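Local coordinates for protein DMATS type aromatic prenyltransferase (Streptomyces coelicolor, PDB 6ZS0) that probably transfers a dimethylallyl group to C5 of the tryptophan indole ring, as a 5-dimethylallyltryptophan synthase of the ABBA-barrel aromatic prenyltransferases, at residues Arg45-Ala50 with Ser345-Val350; Thr62-Ser67 with Met78-Glu83; Thr112-Asp117 with Asn197-Arg202. All coordinates share one frame; numbering follows the deposited sequence. Where two conformers were deposited one is given.

Overall arrangement
The three contacts lie on one ten-stranded antiparallel barrel and the elements around it. Contact 2, its centre about 7 Å from the centre of the chain, pairs the first two strands, and its face with Glu65 and Leu81 turns to the lumen, where ABBA prenyltransferases keep their active site. Contact 1 lies where the chain leaves the last strand, 338-344, a neighbour of 64-70 in the closed sheet. It touches contact 2: Thr62 OG1 stands 3.1 Å from Ala347 N, a probable hydrogen bond; their centres are about 15 Å apart. Contact 3 sits at the surface, its centre about 22 Å from that of contact 2 and about 35 Å from that of contact 1.

Contact 1: Arg45-Ala50 with Ser345-Val350; sequences RPLSLA and SEAYTV
Leu47 and Tyr348 carry this surface contact. With CG anti to the carbonyl carbon (chi1 -73°), Leu47 sets its CD2 4.0 Å from Ala347 CB and 4.1 Å from Tyr348 CE1, while CD1 lies against the Ala347 carbonyl oxygen. Ala347 CB also lies over one face of the neighbouring Tyr348 ring, offset toward the rim. Carbonyl oxygens also approach the ring: Leu47 O at its edge near CE1, Leu49 O 3.6 Å from the same carbon.

Two waters make the polar link between the segments. Water 1, in the plane of the phenol, is 2.6 Å from Tyr348 OH and can donate to Pro46 O or Leu49 O, though further acceptors in reach compete for its protons; Arg45 NE adds a weak bond to it. Water 2 spans Leu47 O at 2.7 Å and Ala347 O at 2.9 Å, donating to both.

Behind this shell, the extended Arg45 chain grips Ala50 O side-on, with NE at 3.0 Å and NH2 at 2.9 Å both bonded to that single oxygen, and Leu49 CD1 covers one guanidinium face. Leu6 and Phe9 of helix 6-20 back Leu47, and Asp60 holds the Tyr348 N-H. Two type I turns, Pro46 to Leu49 and Glu346 to Thr349, meet through water and an apolar patch, joining the loop after helix 25-39 to the chain leaving the last strand of the ABBA barrel.

Contact 2: Thr62-Ser67 with Met78-Glu83; sequences TPVEFS and MRVLVE
Five backbone hydrogen bonds bind the two segments. Glu65 and Leu81 exchange a pair, the bond from Leu81 N to Glu65 O being the straightest (2.8 Å, 177° at the hydrogen) and lying in the carbonyl plane. Ser67 and Arg79 exchange another, in which Arg79 N meets Ser67 O in plane but Ser67 N stands above the plane of the Arg79 carbonyl. At the open end of the hairpin, Glu83 N closes on Pro63 O at a longer 3.2 Å. CA-H...O contacts fill the intervening positions, the shortest from Val64 CA to Leu81 O at 3.1 Å. Water 3 joins Ser67 OG to Arg79 NH1, 2.9 Å from each.

This is the antiparallel hairpin of strands 64-70 and 77-82 that opens the ABBA barrel; the 64-70 strand also bonds to strand 338-344, at Phe66 with Leu343, and so closes the cylinder. On the face with Val64, Phe66, Val80 and Val82, turned to helices 6-20 and 25-39, Val80 CG2, anti to its backbone N, reaches Val64 CG1 at 3.5 Å and Phe66 CE2 at 3.7 Å. Met78, fully extended, runs alongside Phe66 and brings CE to within 3.9 Å of CD2 of that ring.

On the opposite face, toward the lumen, Leu81 lies beside the extended Glu65, and Ser67 OG, in the crowded position between N and the carbonyl carbon (chi1 67°), rests 3.3 Å from Arg79 CB.

Contact 3: Thr112-Asp117 with Asn197-Arg202; sequences TTDALD and NWTEPR
Segment 112-117, ending in the short helix 114-117 with Thr113 at its N-cap position and its first turn closed by Asp117 N to Thr113 O (2.9 Å), comes nearest to the irregular segment 197-202 at two CA pairs, Thr112 with Asn197 and Ala115 with Pro201. At the first, the Thr112 side chain meets not Asn197 but the two residues after it. Its CB rests 3.5 Å from Trp198 O, and its methyl CG2, anti to the backbone N, lies 3.5 Å from Thr199 OG1, the two threonine side chains crossing obliquely. Thr199 OG1, anti to its own carbonyl carbon (chi1 -62°), faces this methyl. Within the helix, Ala115 CB makes an apolar contact with Pro201 CB at 4.1 Å, and Leu173 of helix 162-175 packs against both residues.

Water 4 bridges Thr112 O at 2.8 Å and Trp198 O at 2.7 Å and can donate to either, although further acceptors compete for its protons. The backbone of Thr112 also hydrogen-bonds to Gly196, the residue before Asn197.

Away from helix 114-117, the Trp198 indole and the Arg202 guanidinium lie face over face: Arg202 CZ stands 3.3 Å above the ring plane, over its centre, and Trp198 NE1 bonds to Asp194 O. The arrangement is peripheral packing of the ABBA barrel, joining the connection that follows helix 91-109 to the loop between strands 191-195 and 202-209.

Contact 1: Arg45-Ala50 with Ser345-Val350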
ATOM      1  N   ARG A  45     -16.236  -7.257  14.194  1.00 19.58           N
ATOM      2  CA  ARG A  45     -16.330  -6.065  15.072  1.00 19.07           C
ATOM      3  C   ARG A  45     -17.344  -5.090  14.509  1.00 18.44           C
ATOM      4  O   ARG A  45     -17.198  -4.642  13.386  1.00 17.78           O
ATOM      5  CB  ARG A  45     -14.979  -5.381  15.189  1.00 18.84           C
ATOM      6  CG  ARG A  45     -14.908  -4.372  16.317  1.00 19.71           C
ATOM      7  CD  ARG A  45     -13.556  -3.683  16.341  1.00 20.01           C
ATOM      8  NE  ARG A  45     -13.476  -2.651  17.371  1.00 21.02           N
ATOM      9  CZ  ARG A  45     -13.182  -2.859  18.646  1.00 21.69           C
ATOM     10  NH1 ARG A  45     -12.946  -4.087  19.082  1.00 23.05           N
ATOM     11  NH2 ARG A  45     -13.133  -1.834  19.487  1.00 22.49           N
ATOM     12  N   PRO A  46     -18.409  -4.703  15.243  1.00 18.57           N
ATOM     13  CA  PRO A  46     -19.328  -3.690  14.750  1.00 18.66           C
ATOM     14  C   PRO A  46     -18.636  -2.350  14.525  1.00 18.68           C
ATOM     15  O   PRO A  46     -17.782  -1.990  15.294  1.00 18.12           O
ATOM     16  CB  PRO A  46     -20.374  -3.567  15.859  1.00 19.21           C
ATOM     17  CG  PRO A  46     -20.310  -4.902  16.520  1.00 19.23           C
ATOM     18  CD  PRO A  46     -18.842  -5.248  16.530  1.00 18.82           C
ATOM     19  N   LEU A  47     -19.064  -1.625  13.493  1.00 19.04           N
ATOM     20  CA  LEU A  47     -18.468  -0.301  13.154  1.00 19.64           C
ATOM     21  C   LEU A  47     -18.896   0.754  14.177  1.00 20.03           C
ATOM     22  O   LEU A  47     -18.285   1.812  14.193  1.00 20.26           O
ATOM     23  CB  LEU A  47     -18.865   0.097  11.731  1.00 20.56           C
ATOM     24  CG  LEU A  47     -18.169  -0.674  10.593  1.00 20.97           C
ATOM     25  CD1 LEU A  47     -18.510  -0.045   9.262  1.00 21.91           C
ATOM     26  CD2 LEU A  47     -16.666  -0.741  10.745  1.00 21.13           C
ATOM     27  N   SER A  48     -19.881   0.461  15.021  1.00 20.65           N
ATOM     28  CA  SER A  48     -20.351   1.356  16.100  1.00 21.18           C
ATOM     29  C   SER A  48     -19.331   1.395  17.236  1.00 21.45           C
ATOM     30  O   SER A  48     -19.455   2.305  18.082  1.00 21.68           O
ATOM     31  CB  SER A  48     -21.700   0.945  16.595  1.00 21.37           C
ATOM     32  OG  SER A  48     -21.652  -0.372  17.066  1.00 21.41           O
ATOM     33  N   LEU A  49     -18.415   0.422  17.302  1.00 20.41           N
ATOM     34  CA  LEU A  49     -17.320   0.415  18.293  1.00 21.16           C
ATOM     35  C   LEU A  49     -16.166   1.268  17.766  1.00 21.03           C
ATOM     36  O   LEU A  49     -16.014   1.401  16.531  1.00 20.03           O
ATOM     37  CB  LEU A  49     -16.836  -1.010  18.567  1.00 21.50           C
ATOM     38  CG  LEU A  49     -17.856  -2.009  19.125  1.00 22.37           C
ATOM     39  CD1 LEU A  49     -17.148  -3.196  19.738  1.00 22.79           C
ATOM     40  CD2 LEU A  49     -18.772  -1.399  20.134  1.00 24.00           C
ATOM     41  N   ALA A  50     -15.383   1.837  18.672  1.00 22.14           N
ATOM     42  CA  ALA A  50     -14.100   2.494  18.326  1.00 22.69           C
ATOM     43  C   ALA A  50     -13.269   1.536  17.483  1.00 22.72           C
ATOM     44  O   ALA A  50     -13.398   0.320  17.612  1.00 20.79           O
ATOM     45  CB  ALA A  50     -13.371   2.880  19.585  1.00 23.25           C
ATOM     46  N   SER A 345     -10.548   3.022   2.812  1.00 16.05           N
ATOM     47  CA  SER A 345     -11.827   2.367   3.147  1.00 15.82           C
ATOM     48  C   SER A 345     -12.760   3.336   3.891  1.00 16.18           C
ATOM     49  O   SER A 345     -13.946   3.350   3.627  1.00 16.06           O
ATOM     50  CB  SER A 345     -11.572   1.098   3.915  1.00 15.31           C
ATOM     51  OG  SER A 345     -12.778   0.629   4.487  1.00 15.22           O
ATOM     52  N   GLU A 346     -12.238   4.120   4.825  1.00 17.00           N
ATOM     53  CA  GLU A 346     -13.007   5.129   5.613  1.00 18.14           C
ATOM     54  C   GLU A 346     -14.171   4.443   6.345  1.00 17.51           C
ATOM     55  O   GLU A 346     -15.245   5.030   6.472  1.00 17.50           O
ATOM     56  CB  GLU A 346     -13.361   6.307   4.691  1.00 20.21           C
ATOM     57  CG  GLU A 346     -12.097   7.069   4.275  1.00 22.31           C
ATOM     58  CD  GLU A 346     -12.247   8.490   3.774  1.00 24.79           C
ATOM     59  OE1 GLU A 346     -13.360   8.995   3.783  1.00 27.03           O
ATOM     60  OE2 GLU A 346     -11.225   9.078   3.370  1.00 27.42           O
ATOM     61  N   ALA A 347     -13.917   3.284   6.934  1.00 17.18           N
ATOM     62  CA  ALA A 347     -14.913   2.558   7.742  1.00 17.31           C
ATOM     63  C   ALA A 347     -15.264   3.366   8.994  1.00 17.91           C
ATOM     64  O   ALA A 347     -16.325   3.060   9.597  1.00 17.73           O
ATOM     65  CB  ALA A 347     -14.392   1.201   8.130  1.00 17.32           C
ATOM     66  N   TYR A 348     -14.388   4.282   9.425  1.00 18.09           N
ATOM     67  CA  TYR A 348     -14.566   5.058  10.675  1.00 19.16           C
ATOM     68  C   TYR A 348     -14.735   6.535  10.339  1.00 20.94           C
ATOM     69  O   TYR A 348     -14.568   7.358  11.235  1.00 21.84           O
ATOM     70  CB  TYR A 348     -13.412   4.746  11.613  1.00 18.96           C
ATOM     71  CG  TYR A 348     -13.408   3.326  12.087  1.00 18.71           C
ATOM     72  CD1 TYR A 348     -14.418   2.850  12.921  1.00 18.57           C
ATOM     73  CD2 TYR A 348     -12.436   2.431  11.676  1.00 18.68           C
ATOM     74  CE1 TYR A 348     -14.428   1.534  13.350  1.00 18.37           C
ATOM     75  CE2 TYR A 348     -12.423   1.122  12.117  1.00 18.88           C
ATOM     76  CZ  TYR A 348     -13.423   0.664  12.962  1.00 18.50           C
ATOM     77  OH  TYR A 348     -13.422  -0.636  13.369  1.00 18.59           O
ATOM     78  N   THR A 349     -15.076   6.852   9.100  1.00 21.93           N
ATOM     79  CA  THR A 349     -15.307   8.246   8.657  1.00 23.96           C
ATOM     80  C   THR A 349     -16.772   8.334   8.235  1.00 26.94           C
ATOM     81  O   THR A 349     -17.073   7.974   7.084  1.00 27.56           O
ATOM     82  CB  THR A 349     -14.264   8.642   7.606  1.00 23.76           C
ATOM     83  OG1 THR A 349     -12.971   8.327   8.153  1.00 22.63           O
ATOM     84  CG2 THR A 349     -14.314  10.108   7.247  1.00 24.46           C
ATOM     85  N   VAL A 350     -17.632   8.720   9.190  1.00 30.65           N
ATOM     86  CA  VAL A 350     -19.125   8.697   9.083  1.00 32.51           C
ATOM     87  C   VAL A 350     -19.653  10.120   9.261  1.00 34.63           C
ATOM     88  O   VAL A 350     -19.120  10.840  10.128  1.00 34.25           O
ATOM     89  CB  VAL A 350     -19.758   7.761  10.135  1.00 33.20           C
TER
HETATM   90  O   HOH W   1     -15.171  -0.979  15.326  1.00 15.90           O
HETATM   91  O   HOH W   2     -17.756   3.471  12.077  1.00 25.62           O

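Contact 2: Thr62-Ser67 with Met78-Glu83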
ATOM      1  N   THR A  62      -8.877   2.292   9.913  1.00 13.12           N
ATOM      2  CA  THR A  62      -9.422   1.081   9.250  1.00 12.66           C
ATOM      3  C   THR A  62      -8.251   0.168   8.899  1.00 12.22           C
ATOM      4  O   THR A  62      -7.291   0.613   8.280  1.00 11.98           O
ATOM      5  CB  THR A  62     -10.233   1.409   8.001  1.00 12.57           C
ATOM      6  OG1 THR A  62     -11.243   2.377   8.292  1.00 13.10           O
ATOM      7  CG2 THR A  62     -10.887   0.164   7.441  1.00 12.44           C
ATOM      8  N   PRO A  63      -8.248  -1.141   9.268  1.00 12.05           N
ATOM      9  CA  PRO A  63      -7.094  -1.984   8.973  1.00 11.92           C
ATOM     10  C   PRO A  63      -7.116  -2.636   7.598  1.00 11.85           C
ATOM     11  O   PRO A  63      -6.620  -3.750   7.429  1.00 11.74           O
ATOM     12  CB  PRO A  63      -7.203  -3.039  10.072  1.00 11.92           C
ATOM     13  CG  PRO A  63      -8.688  -3.216  10.238  1.00 12.10           C
ATOM     14  CD  PRO A  63      -9.248  -1.811  10.120  1.00 12.25           C
ATOM     15  N   VAL A  64      -7.707  -1.929   6.630  1.00 12.15           N
ATOM     16  CA  VAL A  64      -7.831  -2.339   5.224  1.00 12.57           C
ATOM     17  C   VAL A  64      -7.637  -1.092   4.378  1.00 12.86           C
ATOM     18  O   VAL A  64      -8.158  -0.040   4.776  1.00 12.87           O
ATOM     19  CB  VAL A  64      -9.196  -2.959   4.924  1.00 12.96           C
ATOM     20  CG1 VAL A  64      -9.272  -3.465   3.500  1.00 13.24           C
ATOM     21  CG2 VAL A  64      -9.544  -4.090   5.894  1.00 13.09           C
ATOM     22  N   GLU A  65      -6.939  -1.256   3.266  1.00 13.28           N
ATOM     23  CA  GLU A  65      -6.799  -0.207   2.240  1.00 14.27           C
ATOM     24  C   GLU A  65      -6.825  -0.897   0.896  1.00 13.76           C
ATOM     25  O   GLU A  65      -6.462  -2.049   0.820  1.00 13.72           O
ATOM     26  CB  GLU A  65      -5.494   0.570   2.419  1.00 15.56           C
ATOM     27  CG  GLU A  65      -5.305   1.679   1.383  1.00 17.24           C
ATOM     28  CD  GLU A  65      -3.968   2.395   1.492  1.00 19.03           C
ATOM     29  OE1 GLU A  65      -2.937   1.766   1.159  1.00 21.66           O
ATOM     30  OE2 GLU A  65      -3.967   3.582   1.924  1.00 20.98           O
ATOM     31  N   PHE A  66      -7.340  -0.233  -0.116  1.00 13.64           N
ATOM     32  CA  PHE A  66      -7.389  -0.808  -1.473  1.00 14.03           C
ATOM     33  C   PHE A  66      -6.452  -0.041  -2.385  1.00 14.27           C
ATOM     34  O   PHE A  66      -6.056   1.099  -2.070  1.00 13.83           O
ATOM     35  CB  PHE A  66      -8.796  -0.760  -2.044  1.00 14.29           C
ATOM     36  CG  PHE A  66      -9.783  -1.536  -1.211  1.00 14.34           C
ATOM     37  CD1 PHE A  66     -10.631  -0.886  -0.325  1.00 14.63           C
ATOM     38  CD2 PHE A  66      -9.826  -2.919  -1.287  1.00 14.79           C
ATOM     39  CE1 PHE A  66     -11.543  -1.600   0.442  1.00 14.76           C
ATOM     40  CE2 PHE A  66     -10.730  -3.633  -0.513  1.00 14.81           C
ATOM     41  CZ  PHE A  66     -11.598  -2.973   0.337  1.00 14.91           C
ATOM     42  N   SER A  67      -6.070  -0.668  -3.474  1.00 14.68           N
ATOM     43  CA  SER A  67      -5.369   0.056  -4.554  1.00 15.29           C
ATOM     44  C   SER A  67      -5.805  -0.486  -5.907  1.00 15.95           C
ATOM     45  O   SER A  67      -6.125  -1.675  -6.011  1.00 15.27           O
ATOM     46  CB  SER A  67      -3.875   0.032  -4.361  1.00 15.38           C
ATOM     47  OG  SER A  67      -3.314  -1.267  -4.504  1.00 16.17           O
ATOM     48  N   MET A  78      -6.091  -4.968  -9.031  1.00 19.19           N
ATOM     49  CA  MET A  78      -6.601  -4.558  -7.711  1.00 18.75           C
ATOM     50  C   MET A  78      -5.784  -5.229  -6.628  1.00 18.41           C
ATOM     51  O   MET A  78      -5.479  -6.429  -6.761  1.00 18.07           O
ATOM     52  CB  MET A  78      -8.064  -4.925  -7.573  1.00 19.01           C
ATOM     53  CG  MET A  78      -8.628  -4.582  -6.255  1.00 18.59           C
ATOM     54  SD  MET A  78     -10.368  -4.971  -6.272  1.00 19.52           S
ATOM     55  CE  MET A  78     -10.750  -4.809  -4.521  1.00 19.11           C
ATOM     56  N   ARG A  79      -5.447  -4.465  -5.599  1.00 18.08           N
ATOM     57  CA  ARG A  79      -4.862  -5.035  -4.369  1.00 18.31           C
ATOM     58  C   ARG A  79      -5.695  -4.646  -3.163  1.00 16.64           C
ATOM     59  O   ARG A  79      -6.344  -3.587  -3.159  1.00 16.24           O
ATOM     60  CB  ARG A  79      -3.425  -4.573  -4.160  1.00 20.51           C
ATOM     61  CG  ARG A  79      -2.475  -5.044  -5.235  1.00 23.48           C
ATOM     62  CD  ARG A  79      -1.120  -4.397  -5.070  1.00 26.37           C
ATOM     63  NE  ARG A  79      -0.160  -5.070  -5.924  1.00 29.71           N
ATOM     64  CZ  ARG A  79      -0.101  -4.933  -7.247  1.00 32.93           C
ATOM     65  NH1 ARG A  79      -0.946  -4.129  -7.882  1.00 34.04           N
ATOM     66  NH2 ARG A  79       0.811  -5.602  -7.934  1.00 35.16           N
ATOM     67  N   VAL A  80      -5.595  -5.471  -2.125  1.00 15.56           N
ATOM     68  CA  VAL A  80      -6.122  -5.122  -0.784  1.00 15.06           C
ATOM     69  C   VAL A  80      -5.000  -5.314   0.222  1.00 14.31           C
ATOM     70  O   VAL A  80      -4.309  -6.360   0.167  1.00 14.64           O
ATOM     71  CB  VAL A  80      -7.355  -5.930  -0.382  1.00 15.49           C
ATOM     72  CG1 VAL A  80      -7.077  -7.420  -0.376  1.00 16.00           C
ATOM     73  CG2 VAL A  80      -7.898  -5.460   0.956  1.00 15.40           C
ATOM     74  N   LEU A  81      -4.793  -4.297   1.042  1.00 13.38           N
ATOM     75  CA  LEU A  81      -3.779  -4.271   2.102  1.00 12.95           C
ATOM     76  C   LEU A  81      -4.503  -4.466   3.428  1.00 12.59           C
ATOM     77  O   LEU A  81      -5.527  -3.785   3.676  1.00 12.63           O
ATOM     78  CB  LEU A  81      -3.047  -2.937   2.088  1.00 12.95           C
ATOM     79  CG  LEU A  81      -1.961  -2.777   3.160  1.00 13.01           C
ATOM     80  CD1 LEU A  81      -0.758  -3.644   2.840  1.00 13.11           C
ATOM     81  CD2 LEU A  81      -1.571  -1.329   3.266  1.00 13.24           C
ATOM     82  N   VAL A  82      -4.021  -5.377   4.262  0.70 12.37           N
ATOM     83  CA  VAL A  82      -4.700  -5.685   5.545  0.70 12.24           C
ATOM     84  C   VAL A  82      -3.659  -5.873   6.641  0.70 12.28           C
ATOM     85  O   VAL A  82      -2.534  -6.343   6.361  0.70 12.18           O
ATOM     86  CB  VAL A  82      -5.597  -6.934   5.438  0.70 12.25           C
ATOM     87  CG1 VAL A  82      -4.819  -8.144   4.961  0.70 12.07           C
ATOM     88  CG2 VAL A  82      -6.268  -7.258   6.752  0.70 12.30           C
ATOM     89  N   GLU A  83      -4.046  -5.571   7.871  1.00 12.68           N
ATOM     90  CA  GLU A  83      -3.235  -5.879   9.065  1.00 13.36           C
ATOM     91  C   GLU A  83      -3.893  -7.055   9.775  1.00 13.80           C
ATOM     92  O   GLU A  83      -4.851  -6.866  10.513  1.00 14.21           O
ATOM     93  CB  GLU A  83      -3.144  -4.644   9.952  1.00 14.27           C
ATOM     94  CG  GLU A  83      -2.400  -4.935  11.237  1.00 15.26           C
ATOM     95  CD  GLU A  83      -2.155  -3.708  12.092  1.00 16.99           C
ATOM     96  OE1 GLU A  83      -1.032  -3.167  12.076  1.00 18.28           O
ATOM     97  OE2 GLU A  83      -3.061  -3.333  12.764  1.00 19.89           O
TER
HETATM   98  O   HOH W   3      -3.057  -2.190  -7.242  1.00 24.02           O

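Contact 3: Thr112-Asp117 with Asn197-Arg202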
ATOM      1  N   THR A 112       6.096 -20.157  -1.552  1.00 29.06           N
ATOM      2  CA  THR A 112       7.294 -20.430  -0.718  1.00 29.88           C
ATOM      3  C   THR A 112       7.436 -19.285   0.294  1.00 28.63           C
ATOM      4  O   THR A 112       7.244 -18.110  -0.100  1.00 27.61           O
ATOM      5  CB  THR A 112       8.517 -20.663  -1.614  1.00 32.08           C
ATOM      6  OG1 THR A 112       8.334 -21.976  -2.168  1.00 34.63           O
ATOM      7  CG2 THR A 112       9.837 -20.567  -0.882  1.00 32.56           C
ATOM      8  N   THR A 113       7.743 -19.617   1.541  1.00 27.75           N
ATOM      9  CA  THR A 113       7.909 -18.640   2.652  1.00 27.85           C
ATOM     10  C   THR A 113       9.345 -18.666   3.187  1.00 27.81           C
ATOM     11  O   THR A 113       9.567 -18.070   4.228  1.00 26.68           O
ATOM     12  CB  THR A 113       6.914 -18.917   3.784  1.00 28.43           C
ATOM     13  OG1 THR A 113       7.118 -20.266   4.216  1.00 29.43           O
ATOM     14  CG2 THR A 113       5.474 -18.698   3.366  1.00 28.85           C
ATOM     15  N   ASP A 114      10.269 -19.339   2.504  1.00 28.91           N
ATOM     16  CA  ASP A 114      11.695 -19.432   2.925  1.00 30.32           C
ATOM     17  C   ASP A 114      12.285 -18.023   3.055  1.00 28.79           C
ATOM     18  O   ASP A 114      13.017 -17.795   4.003  1.00 29.09           O
ATOM     19  CB  ASP A 114      12.552 -20.255   1.958  1.00 33.02           C
ATOM     20  CG  ASP A 114      12.323 -21.754   2.032  1.00 36.32           C
ATOM     21  OD1 ASP A 114      11.594 -22.215   2.959  1.00 37.28           O
ATOM     22  OD2 ASP A 114      12.884 -22.463   1.173  1.00 39.49           O
ATOM     23  N   ALA A 115      11.971 -17.113   2.137  1.00 26.47           N
ATOM     24  CA  ALA A 115      12.520 -15.739   2.136  1.00 25.73           C
ATOM     25  C   ALA A 115      11.990 -14.974   3.362  1.00 24.09           C
ATOM     26  O   ALA A 115      12.763 -14.262   4.015  1.00 23.51           O
ATOM     27  CB  ALA A 115      12.176 -15.049   0.845  1.00 26.26           C
ATOM     28  N   LEU A 116      10.728 -15.145   3.699  1.00 22.54           N
ATOM     29  CA  LEU A 116      10.156 -14.509   4.908  1.00 21.71           C
ATOM     30  C   LEU A 116      10.839 -15.105   6.143  1.00 22.21           C
ATOM     31  O   LEU A 116      11.221 -14.364   7.000  1.00 21.25           O
ATOM     32  CB  LEU A 116       8.642 -14.739   4.926  1.00 21.26           C
ATOM     33  CG  LEU A 116       7.910 -14.169   6.123  1.00 21.24           C
ATOM     34  CD1 LEU A 116       8.192 -12.681   6.295  1.00 21.17           C
ATOM     35  CD2 LEU A 116       6.419 -14.443   6.021  1.00 21.51           C
ATOM     36  N   ASP A 117      10.969 -16.430   6.199  1.00 23.00           N
ATOM     37  CA  ASP A 117      11.546 -17.139   7.367  1.00 24.34           C
ATOM     38  C   ASP A 117      12.962 -16.650   7.648  1.00 23.98           C
ATOM     39  O   ASP A 117      13.302 -16.510   8.820  1.00 23.07           O
ATOM     40  CB  ASP A 117      11.513 -18.644   7.139  1.00 25.55           C
ATOM     41  CG  ASP A 117      10.129 -19.245   7.284  1.00 27.66           C
ATOM     42  OD1 ASP A 117       9.236 -18.574   7.863  1.00 28.69           O
ATOM     43  OD2 ASP A 117       9.958 -20.390   6.844  1.00 31.22           O
ATOM     44  N   ASN A 197       5.302 -18.729  -6.127  1.00 33.84           N
ATOM     45  CA  ASN A 197       5.812 -20.095  -6.388  1.00 34.95           C
ATOM     46  C   ASN A 197       7.321 -20.053  -6.684  1.00 37.95           C
ATOM     47  O   ASN A 197       7.885 -21.097  -7.083  1.00 38.28           O
ATOM     48  CB  ASN A 197       5.020 -20.750  -7.507  1.00 34.75           C
ATOM     49  CG  ASN A 197       5.228 -20.110  -8.863  1.00 34.69           C
ATOM     50  OD1 ASN A 197       5.798 -19.016  -8.971  1.00 34.09           O
ATOM     51  ND2 ASN A 197       4.789 -20.809  -9.906  1.00 33.84           N
ATOM     52  N   TRP A 198       7.951 -18.895  -6.504  1.00 39.96           N
ATOM     53  CA  TRP A 198       9.417 -18.704  -6.647  1.00 42.87           C
ATOM     54  C   TRP A 198      10.049 -18.838  -5.255  1.00 45.56           C
ATOM     55  O   TRP A 198       9.340 -18.559  -4.247  1.00 45.77           O
ATOM     56  CB  TRP A 198       9.732 -17.361  -7.321  1.00 43.74           C
ATOM     57  CG  TRP A 198       9.014 -16.192  -6.710  1.00 42.74           C
ATOM     58  CD1 TRP A 198       9.411 -15.463  -5.623  1.00 43.43           C
ATOM     59  CD2 TRP A 198       7.754 -15.631  -7.124  1.00 42.26           C
ATOM     60  NE1 TRP A 198       8.497 -14.487  -5.339  1.00 41.53           N
ATOM     61  CE2 TRP A 198       7.465 -14.561  -6.237  1.00 42.13           C
ATOM     62  CE3 TRP A 198       6.838 -15.920  -8.141  1.00 43.19           C
ATOM     63  CZ2 TRP A 198       6.315 -13.776  -6.361  1.00 41.71           C
ATOM     64  CZ3 TRP A 198       5.689 -15.159  -8.247  1.00 43.15           C
ATOM     65  CH2 TRP A 198       5.434 -14.096  -7.371  1.00 42.10           C
ATOM     66  N   THR A 199      11.298 -19.305  -5.189  1.00 47.27           N
ATOM     67  CA  THR A 199      12.130 -19.288  -3.955  1.00 49.13           C
ATOM     68  C   THR A 199      13.062 -18.061  -4.024  1.00 50.70           C
ATOM     69  O   THR A 199      13.422 -17.529  -2.935  1.00 51.98           O
ATOM     70  CB  THR A 199      12.843 -20.634  -3.756  1.00 50.84           C
ATOM     71  OG1 THR A 199      11.845 -21.649  -3.594  1.00 49.35           O
ATOM     72  CG2 THR A 199      13.765 -20.660  -2.556  1.00 51.32           C
ATOM     73  N   GLU A 200      13.393 -17.596  -5.238  1.00 50.74           N
ATOM     74  CA  GLU A 200      14.173 -16.351  -5.473  1.00 50.65           C
ATOM     75  C   GLU A 200      13.412 -15.161  -4.887  1.00 47.31           C
ATOM     76  O   GLU A 200      12.347 -14.794  -5.378  1.00 45.57           O
ATOM     77  CB  GLU A 200      14.438 -16.120  -6.963  1.00 53.19           C
ATOM     78  CG  GLU A 200      15.493 -15.058  -7.228  1.00 55.01           C
ATOM     79  CD  GLU A 200      16.772 -15.214  -6.416  1.00 56.26           C
ATOM     80  OE1 GLU A 200      17.304 -14.178  -5.943  1.00 55.70           O
ATOM     81  OE2 GLU A 200      17.232 -16.375  -6.248  1.00 56.81           O
ATOM     82  N   PRO A 201      13.935 -14.510  -3.827  1.00 45.28           N
ATOM     83  CA  PRO A 201      13.229 -13.386  -3.211  1.00 42.59           C
ATOM     84  C   PRO A 201      13.014 -12.191  -4.161  1.00 39.46           C
ATOM     85  O   PRO A 201      13.883 -11.890  -4.954  1.00 40.53           O
ATOM     86  CB  PRO A 201      14.143 -12.982  -2.036  1.00 44.10           C
ATOM     87  CG  PRO A 201      15.508 -13.539  -2.394  1.00 45.61           C
ATOM     88  CD  PRO A 201      15.211 -14.810  -3.158  1.00 45.70           C
ATOM     89  N   ARG A 202      11.856 -11.548  -4.045  1.00 35.43           N
ATOM     90  CA  ARG A 202      11.578 -10.216  -4.638  1.00 32.96           C
ATOM     91  C   ARG A 202      11.482  -9.213  -3.479  1.00 28.93           C
ATOM     92  O   ARG A 202      10.453  -9.201  -2.811  1.00 27.03           O
ATOM     93  CB  ARG A 202      10.347 -10.371  -5.521  1.00 34.50           C
ATOM     94  CG  ARG A 202      10.445 -11.604  -6.413  1.00 36.95           C
ATOM     95  CD  ARG A 202       9.439 -11.639  -7.541  1.00 38.59           C
ATOM     96  NE  ARG A 202       9.697 -12.798  -8.395  1.00 40.44           N
ATOM     97  CZ  ARG A 202       8.848 -13.277  -9.302  1.00 42.03           C
ATOM     98  NH1 ARG A 202       7.666 -12.706  -9.484  1.00 41.97           N
ATOM     99  NH2 ARG A 202       9.183 -14.339 -10.019  1.00 43.04           N
TER
HETATM  100  O   HOH W   4       7.997 -16.976  -2.522  1.00 31.99           O